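Local coordinates for decapping nuclease RAI1 (Candida albicans, PDB 5BUD), which removes NAD caps from the 5' ends of RNAs in a divalent-metal-dependent hydrolysis, and binds RAT1 directly, stabilising it and stimulating its exoribonuclease activity, at residues P20-S25 / N237-H242; G56-G61 / N288-N293; I121-V126 / Y349-D354. All blocks are in the same frame, centred on the assembly; numbering follows the deposited sequence.

Interaction 1. Residues P20-S25 / N237-H242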
loop_
_atom_site.group_PDB
_atom_site.type_symbol
_atom_site.label_atom_id
_atom_site.label_comp_id
_atom_site.label_asym_id
_atom_site.label_seq_id
_atom_site.Cartn_x
_atom_site.Cartn_y
_atom_site.Cartn_z
ATOM N N PRO A 20 0.546 15.592 -1.001
ATOM C CA PRO A 20 1.330 14.850 -0.002
ATOM C C PRO A 20 2.803 15.250 -0.017
ATOM O O PRO A 20 3.317 15.659 -1.058
ATOM C CB PRO A 20 1.182 13.384 -0.436
ATOM C CG PRO A 20 0.280 13.392 -1.620
ATOM C CD PRO A 20 0.240 14.761 -2.167
ATOM N N ARG A 21 3.473 15.075 1.122
ATOM C CA ARG A 21 4.912 15.364 1.239
ATOM C C ARG A 21 5.546 14.275 2.071
ATOM O O ARG A 21 4.988 13.890 3.095
ATOM C CB ARG A 21 5.136 16.712 1.936
ATOM C CG ARG A 21 4.443 17.891 1.291
ATOM C CD ARG A 21 4.915 18.134 -0.140
ATOM N NE ARG A 21 4.524 19.455 -0.636
ATOM C CZ ARG A 21 4.488 19.805 -1.923
ATOM N NH1 ARG A 21 4.810 18.940 -2.881
ATOM N NH2 ARG A 21 4.119 21.033 -2.260
ATOM N N GLU A 22 6.691 13.759 1.634
ATOM C CA GLU A 22 7.415 12.787 2.440
ATOM C C GLU A 22 7.969 13.505 3.670
ATOM O O GLU A 22 8.517 14.592 3.547
ATOM C CB GLU A 22 8.573 12.193 1.657
ATOM C CG GLU A 22 9.414 11.210 2.454
ATOM C CD GLU A 22 10.384 10.443 1.591
ATOM O OE1 GLU A 22 9.933 9.703 0.688
ATOM O OE2 GLU A 22 11.600 10.567 1.826
ATOM N N LEU A 23 7.856 12.859 4.831
ATOM C CA LEU A 23 8.460 13.326 6.078
ATOM C C LEU A 23 9.826 12.684 6.241
ATOM O O LEU A 23 10.811 13.379 6.478
ATOM C CB LEU A 23 7.561 12.980 7.277
ATOM C CG LEU A 23 6.125 13.539 7.240
ATOM C CD1 LEU A 23 5.325 13.138 8.480
ATOM C CD2 LEU A 23 6.123 15.055 7.067
ATOM N N PHE A 24 9.882 11.358 6.136
ATOM C CA PHE A 24 11.132 10.623 6.195
ATOM C C PHE A 24 10.921 9.260 5.558
ATOM O O PHE A 24 9.826 8.968 5.078
ATOM C CB PHE A 24 11.598 10.457 7.668
ATOM C CG PHE A 24 10.615 9.697 8.530
ATOM C CD1 PHE A 24 9.628 10.358 9.208
ATOM C CD2 PHE A 24 10.673 8.324 8.620
ATOM C CE1 PHE A 24 8.709 9.680 9.963
ATOM C CE2 PHE A 24 9.762 7.622 9.396
ATOM C CZ PHE A 24 8.771 8.301 10.058
ATOM N N SER A 25 11.966 8.428 5.588
ATOM C CA SER A 25 11.909 7.072 5.120
ATOM C C SER A 25 12.685 6.153 6.037
ATOM O O SER A 25 13.477 6.608 6.853
ATOM C CB SER A 25 12.524 6.973 3.737
ATOM O OG SER A 25 13.835 7.485 3.764
ATOM N N ASN A 237 10.290 18.620 -0.378
ATOM C CA ASN A 237 8.958 18.739 -0.989
ATOM C C ASN A 237 8.831 18.196 -2.420
ATOM O O ASN A 237 7.765 18.287 -3.017
ATOM C CB ASN A 237 8.459 20.195 -0.932
ATOM C CG ASN A 237 9.175 21.106 -1.928
ATOM O OD1 ASN A 237 10.243 20.780 -2.419
ATOM N ND2 ASN A 237 8.591 22.264 -2.203
ATOM N N LYS A 238 9.903 17.648 -2.973
ATOM C CA LYS A 238 9.862 17.089 -4.322
ATOM C C LYS A 238 10.136 15.624 -4.401
ATOM O O LYS A 238 10.054 15.077 -5.495
ATOM C CB LYS A 238 10.891 17.765 -5.236
ATOM C CG LYS A 238 10.840 19.270 -5.239
ATOM C CD LYS A 238 9.541 19.771 -5.811
ATOM C CE LYS A 238 9.694 21.226 -6.172
ATOM N NZ LYS A 238 8.506 21.694 -6.921
ATOM N N LYS A 239 10.512 14.964 -3.285
ATOM C CA LYS A 239 10.893 13.561 -3.343
ATOM C C LYS A 239 9.786 12.638 -3.897
ATOM O O LYS A 239 10.050 11.775 -4.764
ATOM C CB LYS A 239 11.397 13.057 -1.967
ATOM C CG LYS A 239 12.533 13.918 -1.387
ATOM C CD LYS A 239 13.219 13.285 -0.179
ATOM C CE LYS A 239 14.510 14.024 0.168
ATOM N NZ LYS A 239 15.210 13.392 1.328
ATOM N N LEU A 240 8.554 12.831 -3.434
ATOM C CA LEU A 240 7.422 11.955 -3.835
ATOM C C LEU A 240 7.198 11.974 -5.336
ATOM O O LEU A 240 6.859 10.949 -5.921
ATOM C CB LEU A 240 6.130 12.324 -3.125
ATOM C CG LEU A 240 6.105 12.048 -1.641
ATOM C CD1 LEU A 240 4.747 12.437 -1.059
ATOM C CD2 LEU A 240 6.420 10.594 -1.364
ATOM N N ASN A 241 7.492 13.121 -5.948
ATOM C CA ASN A 241 7.348 13.314 -7.379
ATOM C C ASN A 241 8.206 12.403 -8.257
ATOM O O ASN A 241 7.920 12.275 -9.435
ATOM C CB ASN A 241 7.607 14.791 -7.748
ATOM C CG ASN A 241 6.471 15.720 -7.320
ATOM O OD1 ASN A 241 5.387 15.276 -7.006
ATOM N ND2 ASN A 241 6.728 17.024 -7.318
ATOM N N HIS A 242 9.233 11.757 -7.683
ATOM C CA HIS A 242 10.107 10.879 -8.440
ATOM C C HIS A 242 9.922 9.378 -8.204
ATOM O O HIS A 242 10.629 8.567 -8.803
ATOM C CB HIS A 242 11.564 11.315 -8.203
ATOM C CG HIS A 242 11.886 12.607 -8.867
ATOM N ND1 HIS A 242 12.529 12.671 -10.078
ATOM C CD2 HIS A 242 11.554 13.874 -8.546
ATOM C CE1 HIS A 242 12.597 13.933 -10.467
ATOM N NE2 HIS A 242 12.024 14.682 -9.546
HETATM O O HOH W 1 5.865 15.738 -1.798
HETATM O O HOH W 2 8.017 14.913 -0.746
#
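The guanidinium of Arg21 carries Asn237 CB over one face, 4.0 Å above its plane and displaced toward the rim, while a water lies in plane at its edge. Arg21 reaches this position by bending at chi2 (-61°), so that it runs side by side with Asn237, the guanidinium and amide planes 51° apart. Arg21 NH1 comes within 3.0 Å of Asn237 O, but at an angle too poor for a hydrogen bond. The water at the edge donates to Pro20 O at 2.7 Å and weakly to Asn237 O. A second water accepts from Glu22 N at 3.0 Å and, weakly, from Leu240 N, so the hydrogen-bonded link between the backbones runs through these waters, each with one weak leg.

Leu240 is the buried apolar element. Its CD1 methyl presses on the chain at Pro20, 3.7 Å from Pro20 CB, and its CD2 lies 4.0 Å from Glu22 CB. Glu22, with CG anti to the backbone N and the chain extended, carries its carboxylate past Leu240; OE1 is gripped by Tyr243 OH and Ser208 OG, whereas OE2 passes across the aliphatic part of Lys239, at CD.

Ile210 of strand 205-214 touches both Pro20 and Leu240. The contact packs the loop and 3-10 turn leading into strand 243-250, which brings Glu245 and Leu246 to the metal site, against strand 21-28 in the PD-(D/E)XK nuclease fold.

Interaction 2. Residues G56-G61 / N288-N293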
loop_
_atom_site.group_PDB
_atom_site.type_symbol
_atom_site.label_atom_id
_atom_site.label_comp_id
_atom_site.label_asym_id
_atom_site.label_seq_id
_atom_site.Cartn_x
_atom_site.Cartn_y
_atom_site.Cartn_z
ATOM N N GLY A 56 12.644 -10.843 -24.715
ATOM C CA GLY A 56 11.617 -11.776 -24.249
ATOM C C GLY A 56 11.927 -12.365 -22.876
ATOM O O GLY A 56 12.030 -13.581 -22.719
ATOM N N ILE A 57 12.008 -11.498 -21.870
ATOM C CA ILE A 57 12.416 -11.896 -20.519
ATOM C C ILE A 57 11.433 -12.894 -19.907
ATOM O O ILE A 57 10.228 -12.695 -19.977
ATOM C CB ILE A 57 12.577 -10.658 -19.624
ATOM C CG1 ILE A 57 13.752 -9.814 -20.126
ATOM C CG2 ILE A 57 12.834 -11.079 -18.188
ATOM C CD1 ILE A 57 13.697 -8.356 -19.711
ATOM N N ASP A 58 11.935 -13.993 -19.349
ATOM C CA ASP A 58 11.060 -14.956 -18.704
ATOM C C ASP A 58 10.883 -14.571 -17.244
ATOM O O ASP A 58 11.836 -14.647 -16.456
ATOM C CB ASP A 58 11.573 -16.402 -18.795
ATOM C CG ASP A 58 10.474 -17.410 -18.470
ATOM O OD1 ASP A 58 9.608 -17.079 -17.649
ATOM O OD2 ASP A 58 10.434 -18.517 -19.051
ATOM N N LEU A 59 9.666 -14.188 -16.880
ATOM C CA LEU A 59 9.419 -13.660 -15.533
ATOM C C LEU A 59 9.231 -14.779 -14.502
ATOM O O LEU A 59 9.073 -14.492 -13.339
ATOM C CB LEU A 59 8.217 -12.695 -15.531
ATOM C CG LEU A 59 8.453 -11.390 -16.277
ATOM C CD1 LEU A 59 7.191 -10.533 -16.344
ATOM C CD2 LEU A 59 9.593 -10.571 -15.690
ATOM N N GLN A 60 9.187 -16.040 -14.928
ATOM C CA GLN A 60 9.288 -17.157 -13.970
ATOM C C GLN A 60 10.709 -17.686 -13.822
ATOM O O GLN A 60 10.951 -18.597 -13.030
ATOM C CB GLN A 60 8.301 -18.283 -14.279
ATOM C CG GLN A 60 8.451 -18.943 -15.633
ATOM C CD GLN A 60 7.388 -19.988 -15.863
ATOM O OE1 GLN A 60 7.147 -20.833 -15.020
ATOM N NE2 GLN A 60 6.724 -19.916 -17.010
ATOM N N GLY A 61 11.655 -17.099 -14.560
ATOM C CA GLY A 61 13.064 -17.458 -14.415
ATOM C C GLY A 61 13.501 -17.339 -12.968
ATOM O O GLY A 61 13.365 -16.267 -12.358
ATOM N N ASN A 288 2.772 -17.701 -21.020
ATOM C CA ASN A 288 3.989 -18.366 -20.585
ATOM C C ASN A 288 4.878 -17.478 -19.721
ATOM O O ASN A 288 6.060 -17.802 -19.471
ATOM C CB ASN A 288 4.738 -18.912 -21.798
ATOM C CG ASN A 288 3.886 -19.881 -22.584
ATOM O OD1 ASN A 288 3.145 -20.689 -22.002
ATOM N ND2 ASN A 288 3.942 -19.787 -23.898
ATOM N N LEU A 289 4.301 -16.370 -19.255
ATOM C CA LEU A 289 4.967 -15.463 -18.326
ATOM C C LEU A 289 6.206 -14.799 -18.911
ATOM O O LEU A 289 7.128 -14.441 -18.196
ATOM C CB LEU A 289 5.282 -16.188 -16.999
ATOM C CG LEU A 289 4.130 -17.060 -16.455
ATOM C CD1 LEU A 289 4.459 -17.766 -15.151
ATOM C CD2 LEU A 289 2.889 -16.215 -16.275
ATOM N N ILE A 290 6.214 -14.596 -20.221
ATOM C CA ILE A 290 7.258 -13.829 -20.862
ATOM C C ILE A 290 6.780 -12.368 -20.908
ATOM O O ILE A 290 5.648 -12.108 -21.327
ATOM C CB ILE A 290 7.499 -14.325 -22.310
ATOM C CG1 ILE A 290 7.736 -15.851 -22.372
ATOM C CG2 ILE A 290 8.648 -13.580 -22.941
ATOM C CD1 ILE A 290 8.952 -16.317 -21.592
ATOM N N LEU A 291 7.655 -11.426 -20.554
ATOM C CA LEU A 291 7.342 -9.999 -20.634
ATOM C C LEU A 291 7.291 -9.599 -22.098
ATOM O O LEU A 291 8.254 -9.815 -22.826
ATOM C CB LEU A 291 8.393 -9.166 -19.912
ATOM C CG LEU A 291 8.281 -7.648 -19.897
ATOM C CD1 LEU A 291 7.031 -7.155 -19.175
ATOM C CD2 LEU A 291 9.506 -7.012 -19.285
ATOM N N LYS A 292 6.175 -9.007 -22.509
ATOM C CA LYS A 292 5.922 -8.654 -23.914
ATOM C C LYS A 292 6.062 -7.164 -24.150
ATOM O O LYS A 292 6.639 -6.747 -25.133
ATOM C CB LYS A 292 4.513 -9.072 -24.287
ATOM C CG LYS A 292 4.227 -10.556 -24.086
ATOM C CD LYS A 292 5.175 -11.444 -24.885
ATOM C CE LYS A 292 5.040 -11.217 -26.388
ATOM N NZ LYS A 292 6.197 -11.836 -27.088
ATOM N N ASN A 293 5.521 -6.358 -23.250
ATOM C CA ASN A 293 5.691 -4.916 -23.335
ATOM C C ASN A 293 5.478 -4.218 -21.983
ATOM O O ASN A 293 4.885 -4.784 -21.052
ATOM C CB ASN A 293 4.752 -4.324 -24.402
ATOM C CG ASN A 293 3.295 -4.479 -24.040
ATOM O OD1 ASN A 293 2.773 -5.575 -24.023
ATOM N ND2 ASN A 293 2.629 -3.374 -23.756
HETATM O O HOH W 3 10.851 -9.051 -22.413
#
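Asp58 holds its CG anti to the backbone N (chi1 -164°), which swings OD1 back over its own turn to accept from Gln60 N at 2.9 Å, from above the carboxylate plane: an Asx turn within the type I beta turn from Asp58 to Gly61. Gln60 takes the crowded position, CG between the backbone N and the carbonyl carbon (chi1 60°), and then runs extended. The Gln60 side chain crosses that of Leu289 at about a right angle, Gln60 NE2 lying 3.6 Å from Leu289 CD1. From there NE2 gives a weak hydrogen bond to Asn288 O, while OE1 is taken by Arg166 of helix 158-178.

Between these side chains the backbones make a single bridge, Asp58 with Ile290. Leu291 N donates to Ile57 O at 2.9 Å, and Leu59 N to Leu289 O at 2.9 Å; both donors meet the carbonyl nearly along the C=O axis. Water extends the pairing by accepting from Ile57 N and donating to Leu291 O.

Ile290 straddles the crossing: its CG2 reaches Gly56 O at 3.4 Å, and its CD1 lies against the Asp58 carboxylate, 3.6 Å from CG. On the buried side, Leu59 CD1 meets Leu291 CB at 4.0 Å, and Leu59 also packs on Val170 and Lys173 of helix 158-178, the helix that carries the metal ligand Glu175.

Here an irregular loop is pinned by one beta bridge at Ile290, just ahead of strand 291-298, and packs between the start of that strand and helix 158-178, close to the bound RNA in the PD-(D/E)XK nuclease fold.

Interaction 3. Residues I121-V126 / Y349-D354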
loop_
_atom_site.group_PDB
_atom_site.type_symbol
_atom_site.label_atom_id
_atom_site.label_comp_id
_atom_site.label_asym_id
_atom_site.label_seq_id
_atom_site.Cartn_x
_atom_site.Cartn_y
_atom_site.Cartn_z
ATOM N N ILE A 121 -13.228 -5.467 5.663
ATOM C CA ILE A 121 -12.210 -4.618 6.321
ATOM C C ILE A 121 -12.379 -4.783 7.824
ATOM O O ILE A 121 -13.479 -4.617 8.353
ATOM C CB ILE A 121 -12.369 -3.119 5.980
ATOM C CG1 ILE A 121 -12.334 -2.904 4.473
ATOM C CG2 ILE A 121 -11.272 -2.275 6.642
ATOM C CD1 ILE A 121 -12.450 -1.455 4.049
ATOM N N ASP A 122 -11.285 -5.100 8.508
ATOM C CA ASP A 122 -11.274 -5.207 9.965
ATOM C C ASP A 122 -9.980 -4.552 10.492
ATOM O O ASP A 122 -8.863 -5.077 10.296
ATOM C CB ASP A 122 -11.380 -6.663 10.458
ATOM C CG ASP A 122 -12.771 -7.285 10.222
ATOM O OD1 ASP A 122 -13.623 -7.226 11.135
ATOM O OD2 ASP A 122 -13.023 -7.835 9.125
ATOM N N LEU A 123 -10.163 -3.424 11.178
ATOM C CA LEU A 123 -9.060 -2.610 11.696
ATOM C C LEU A 123 -9.245 -2.351 13.203
ATOM O O LEU A 123 -10.327 -2.552 13.748
ATOM C CB LEU A 123 -9.033 -1.265 10.990
ATOM C CG LEU A 123 -9.134 -1.346 9.464
ATOM C CD1 LEU A 123 -9.365 0.037 8.862
ATOM C CD2 LEU A 123 -7.901 -2.034 8.904
ATOM N N TYR A 124 -8.171 -1.909 13.838
ATOM C CA TYR A 124 -8.179 -1.458 15.216
ATOM C C TYR A 124 -7.795 0.012 15.205
ATOM O O TYR A 124 -6.885 0.399 14.470
ATOM C CB TYR A 124 -7.158 -2.286 16.028
ATOM C CG TYR A 124 -7.595 -3.688 16.376
ATOM C CD1 TYR A 124 -8.772 -3.933 17.096
ATOM C CD2 TYR A 124 -6.803 -4.778 16.029
ATOM C CE1 TYR A 124 -9.139 -5.238 17.432
ATOM C CE2 TYR A 124 -7.154 -6.066 16.368
ATOM C CZ TYR A 124 -8.302 -6.294 17.074
ATOM O OH TYR A 124 -8.588 -7.602 17.366
ATOM N N VAL A 125 -8.531 0.826 15.962
ATOM C CA VAL A 125 -8.252 2.248 16.174
ATOM C C VAL A 125 -7.885 2.511 17.649
ATOM O O VAL A 125 -8.686 2.224 18.563
ATOM C CB VAL A 125 -9.480 3.094 15.860
ATOM C CG1 VAL A 125 -9.166 4.560 15.969
ATOM C CG2 VAL A 125 -10.011 2.769 14.479
ATOM N N VAL A 126 -6.723 3.101 17.866
ATOM C CA VAL A 126 -6.188 3.293 19.206
ATOM C C VAL A 126 -5.839 4.779 19.358
ATOM O O VAL A 126 -4.905 5.254 18.731
ATOM C CB VAL A 126 -4.949 2.411 19.456
ATOM C CG1 VAL A 126 -4.364 2.670 20.845
ATOM C CG2 VAL A 126 -5.290 0.933 19.279
ATOM N N TYR A 349 -10.909 0.724 19.635
ATOM C CA TYR A 349 -12.059 0.407 18.792
ATOM C C TYR A 349 -11.737 -0.525 17.612
ATOM O O TYR A 349 -10.640 -0.487 17.051
ATOM C CB TYR A 349 -12.666 1.691 18.228
ATOM C CG TYR A 349 -12.893 2.714 19.297
ATOM C CD1 TYR A 349 -14.140 2.849 19.924
ATOM C CD2 TYR A 349 -11.859 3.525 19.707
ATOM C CE1 TYR A 349 -14.328 3.790 20.934
ATOM C CE2 TYR A 349 -12.034 4.458 20.711
ATOM C CZ TYR A 349 -13.261 4.594 21.320
ATOM O OH TYR A 349 -13.385 5.554 22.300
ATOM N N ARG A 350 -12.737 -1.320 17.241
ATOM C CA ARG A 350 -12.747 -2.074 16.007
ATOM C C ARG A 350 -13.458 -1.221 14.993
ATOM O O ARG A 350 -14.551 -0.747 15.253
ATOM C CB ARG A 350 -13.575 -3.343 16.140
ATOM C CG ARG A 350 -12.927 -4.468 16.904
ATOM C CD ARG A 350 -13.585 -5.788 16.532
ATOM N NE ARG A 350 -12.567 -6.804 16.373
ATOM C CZ ARG A 350 -11.865 -7.332 17.375
ATOM N NH1 ARG A 350 -12.070 -6.956 18.643
ATOM N NH2 ARG A 350 -10.941 -8.239 17.102
ATOM N N LEU A 351 -12.836 -1.022 13.839
ATOM C CA LEU A 351 -13.485 -0.397 12.705
ATOM C C LEU A 351 -13.680 -1.520 11.693
ATOM O O LEU A 351 -12.719 -2.153 11.288
ATOM C CB LEU A 351 -12.599 0.703 12.117
ATOM C CG LEU A 351 -13.032 1.425 10.843
ATOM C CD1 LEU A 351 -14.407 2.031 10.965
ATOM C CD2 LEU A 351 -12.023 2.511 10.501
ATOM N N LYS A 352 -14.921 -1.779 11.308
ATOM C CA LYS A 352 -15.230 -2.966 10.521
ATOM C C LYS A 352 -16.152 -2.615 9.358
ATOM O O LYS A 352 -17.184 -1.984 9.557
ATOM C CB LYS A 352 -15.892 -4.024 11.426
ATOM C CG LYS A 352 -16.491 -5.236 10.703
ATOM C CD LYS A 352 -17.187 -6.171 11.685
ATOM C CE LYS A 352 -17.375 -7.566 11.112
ATOM N NZ LYS A 352 -16.151 -8.407 11.223
ATOM N N TYR A 353 -15.762 -3.022 8.152
ATOM C CA TYR A 353 -16.689 -3.086 7.029
ATOM C C TYR A 353 -17.118 -4.542 6.875
ATOM O O TYR A 353 -16.268 -5.423 6.678
ATOM C CB TYR A 353 -16.061 -2.598 5.735
ATOM C CG TYR A 353 -16.935 -2.879 4.564
ATOM C CD1 TYR A 353 -18.208 -2.323 4.478
ATOM C CD2 TYR A 353 -16.517 -3.719 3.549
ATOM C CE1 TYR A 353 -19.039 -2.598 3.401
ATOM C CE2 TYR A 353 -17.338 -3.997 2.473
ATOM C CZ TYR A 353 -18.600 -3.431 2.403
ATOM O OH TYR A 353 -19.418 -3.722 1.344
ATOM N N ASP A 354 -18.427 -4.767 7.007
ATOM C CA ASP A 354 -19.063 -6.095 6.951
ATOM C C ASP A 354 -19.871 -6.163 5.647
ATOM O O ASP A 354 -20.918 -5.510 5.545
ATOM C CB ASP A 354 -20.001 -6.285 8.153
ATOM C CG ASP A 354 -20.609 -7.698 8.231
ATOM O OD1 ASP A 354 -20.745 -8.372 7.190
ATOM O OD2 ASP A 354 -20.939 -8.144 9.353
HETATM O O HOH W 4 -15.384 -7.715 8.339
HETATM O O HOH W 5 -13.718 -8.311 14.381
#
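Five consecutive pairs join segments 121-126 and 349-354 in an antiparallel ladder, and its two faces differ sharply. The face bearing Ile121, Leu123, Val125, Tyr349, Leu351 and Tyr353 is largely apolar and close-packed, although Tyr353 OH hydrogen-bonds to Leu117 O. Ile121 CB lies 3.7 Å from Tyr353 CB, the side chains crossing obliquely. Leu123 and Leu351 run side by side and point the same way, Leu123 CD1 4.0 Å from Leu351 CD2, and Val125 crosses Leu351 obliquely, its CG2 against Leu351 CB. The residues of this face form the hydrogen-bonded pairs of the ladder; their shortest bond is Val125 N to Tyr349 O, at 2.7 Å.

The other face is more polar and looser toward Arg350 and Lys352, which are partly exposed and bind waters, whereas Asp122 and Tyr124 are buried. Lys352 extends from an anti chi1 (170°) and bends at chi4 (81°), turning NZ onto the syn lone pair of Asp122 OD1 at 2.8 Å. The other oxygen, OD2, forms a salt bridge with Arg144 and receives a water that also accepts from Lys352 NZ and donates to Tyr353 O. This double claim by positive groups would favour the ionised form of Asp122. A second water links OD1 and Arg350 NE, weakly at both ends. Tyr124 CE1 lies 3.4 Å above the centre of the Arg350 guanidinium, the ring meeting it at its edge, planes 71° apart. Arg350 NH2 and Tyr124 OH are pressed to 2.5 Å without the angle of a hydrogen bond, and NH2 has a long, weak ion pair with Asp137.

Strand 121-128 is flanked by strand 131-136, and strand 349-354 by strand 359-364. Helix 104-112 touches the apolar face at Ile121 and Leu123, and helix 367-377 meets Tyr124 across the polar one.

Overall arrangement
The three contacts show how pairing chemistry follows position. Interaction 3 is the buried one, a full strand-to-strand ladder with apolar packing on one face and charges on the other, away from the annotated sites. Interactions 1 and 2 are partly buried and each sets a loop against strand structure: the first relies on water bridges and one leucine, the second on two direct backbone bonds and a weak side-chain one. All three reach the same extended strand system, yet none touches another. Interactions 2 and 3 lie on opposite sides of the chain's centre, their centres about 40 Å apart, and interaction 2 comes nearest the bound RNA, at about 6 Å between nearest atoms.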